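Local coordinates for protein transcriptional regulator, PadR family (Enterococcus faecalis, PDB 3HHH) that probably binds DNA as a dimeric, PadR-family transcriptional regulator built around a winged helix-turn-helix domain, at residues W61-K66 and R79-G84. Sequence-based numbering, arbitrary orientation.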
# COMPACT_ATOMS: atom_id res chain seq x y z
N TRP B 61 -16.93 3.09 11.44
CA TRP B 61 -16.16 1.88 11.71
C TRP B 61 -15.54 1.95 13.11
O TRP B 61 -15.28 0.93 13.74
CB TRP B 61 -15.08 1.68 10.65
CG TRP B 61 -15.65 1.43 9.29
CD1 TRP B 61 -16.64 0.54 8.97
CD2 TRP B 61 -15.27 2.07 8.06
NE1 TRP B 61 -16.90 0.59 7.62
CE2 TRP B 61 -16.08 1.52 7.04
CE3 TRP B 61 -14.34 3.05 7.73
CZ2 TRP B 61 -15.97 1.92 5.71
CZ3 TRP B 61 -14.24 3.46 6.40
CH2 TRP B 61 -15.05 2.89 5.41
N VAL B 62 -15.32 3.18 13.60
CA VAL B 62 -14.92 3.41 14.98
C VAL B 62 -15.89 4.39 15.65
O VAL B 62 -16.47 5.25 14.98
CB VAL B 62 -13.49 3.98 15.08
CG1 VAL B 62 -12.48 3.02 14.46
CG2 VAL B 62 -13.40 5.36 14.42
N ILE B 63 -16.10 4.22 16.96
CA ILE B 63 -16.80 5.22 17.77
C ILE B 63 -15.75 6.03 18.52
O ILE B 63 -14.74 5.49 18.96
CB ILE B 63 -17.74 4.58 18.81
CG1 ILE B 63 -18.75 3.65 18.14
CG2 ILE B 63 -18.47 5.66 19.60
CD1 ILE B 63 -19.68 2.95 19.11
N ALA B 64 -16.00 7.33 18.65
CA ALA B 64 -15.11 8.24 19.37
C ALA B 64 -15.82 8.84 20.58
O ALA B 64 -17.01 9.16 20.52
CB ALA B 64 -14.63 9.35 18.44
N GLU B 65 -15.09 9.00 21.67
CA GLU B 65 -15.66 9.51 22.91
C GLU B 65 -14.56 10.05 23.82
O GLU B 65 -13.45 9.51 23.83
CB GLU B 65 -16.48 8.40 23.58
CG GLU B 65 -16.53 8.44 25.10
CD GLU B 65 -17.27 7.24 25.66
OE1 GLU B 65 -16.61 6.24 25.99
OE2 GLU B 65 -18.52 7.30 25.75
N LYS B 66 -14.88 11.10 24.57
CA LYS B 66 -13.89 11.79 25.39
C LYS B 66 -13.90 11.33 26.84
O LYS B 66 -14.95 11.26 27.47
CB LYS B 66 -14.12 13.30 25.35
CG LYS B 66 -14.10 13.90 23.97
CD LYS B 66 -13.84 15.39 24.03
CE LYS B 66 -14.20 16.08 22.74
NZ LYS B 66 -13.93 17.54 22.82
N ARG B 79 -12.78 3.13 19.71
CA ARG B 79 -13.00 1.69 19.77
C ARG B 79 -13.74 1.24 18.51
O ARG B 79 -14.50 2.00 17.91
CB ARG B 79 -13.79 1.29 21.03
CG ARG B 79 -15.14 1.99 21.19
CD ARG B 79 -15.76 1.73 22.56
NE ARG B 79 -16.99 2.50 22.77
CZ ARG B 79 -17.07 3.70 23.34
NH1 ARG B 79 -15.98 4.33 23.79
NH2 ARG B 79 -18.25 4.29 23.47
N LEU B 80 -13.49 -0.01 18.10
CA LEU B 80 -14.09 -0.54 16.88
C LEU B 80 -15.57 -0.84 17.06
O LEU B 80 -15.99 -1.36 18.09
CB LEU B 80 -13.38 -1.83 16.45
CG LEU B 80 -11.92 -1.71 16.02
CD1 LEU B 80 -11.46 -3.04 15.44
CD2 LEU B 80 -11.72 -0.59 15.00
N THR B 81 -16.35 -0.50 16.04
CA THR B 81 -17.74 -0.94 15.95
C THR B 81 -17.73 -2.37 15.42
O THR B 81 -16.68 -2.92 15.10
CB THR B 81 -18.54 -0.04 14.99
OG1 THR B 81 -17.93 -0.06 13.69
CG2 THR B 81 -18.58 1.39 15.51
N SER B 82 -18.91 -2.98 15.31
CA SER B 82 -19.03 -4.30 14.70
C SER B 82 -18.67 -4.24 13.21
O SER B 82 -18.01 -5.15 12.69
CB SER B 82 -20.45 -4.85 14.88
OG SER B 82 -20.70 -5.12 16.25
N SER B 83 -19.11 -3.18 12.54
CA SER B 83 -18.78 -2.96 11.14
C SER B 83 -17.29 -2.73 10.97
O SER B 83 -16.69 -3.18 9.99
CB SER B 83 -19.56 -1.76 10.59
OG SER B 83 -19.16 -0.55 11.22
N GLY B 84 -16.68 -2.02 11.92
CA GLY B 84 -15.24 -1.80 11.92
C GLY B 84 -14.48 -3.10 12.01
O GLY B 84 -13.61 -3.37 11.18
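At the base of the wing of a winged helix-turn-helix domain, Ile63 and Arg79 form the antiparallel hydrogen-bonded pair that joins strands 62-69 and 74-80. Ile63 N gives a bond to Arg79 O at 2.9 Å, and Arg79 N returns one to Ile63 O. The next pair, Val62 with Leu80, is non-hydrogen-bonded; Val62 CG1 meets Leu80 CD2 at 3.7 Å, and both side chains reach Ile22 of helix 13-24, so branched aliphatic residues suit this inner face.

Beyond Leu80 the strand gives way to helix 82-106, and Thr81 makes the turn. Its N donates to Trp61 O at 2.9 Å, while its OG1, as N-cap, accepts from Gly84 N at 2.9 Å and from Ser83 OG. OG1 also bonds Gln60 O. Threonine suits the place because its hydroxyl caps the helix while its methyl CG2 packs on Ile63 CG1. Gly84, lacking a side chain, can bring its CA next to Trp61 O, in a CA-H...O contact of 3.3 Å. The indole meets Ser83 OG at its edge, through CD1, and rests on Leu56 and Arg55 of helix 46-58.

On the face shared with Ile63, the extended Arg79 chain carries its guanidinium to Glu65, where NH1 bridges to OE1 at 3.0 Å. The approach is from above the carboxylate, the two planes 49° apart, while Ile63 CG2 lies over one guanidinium face. This salt bridge thus supplements the backbone ladder on the outer face, whereas the bonds to Thr81 OG1 mark the start of helix 82-106, beside the Thr81 N to Trp61 O tie.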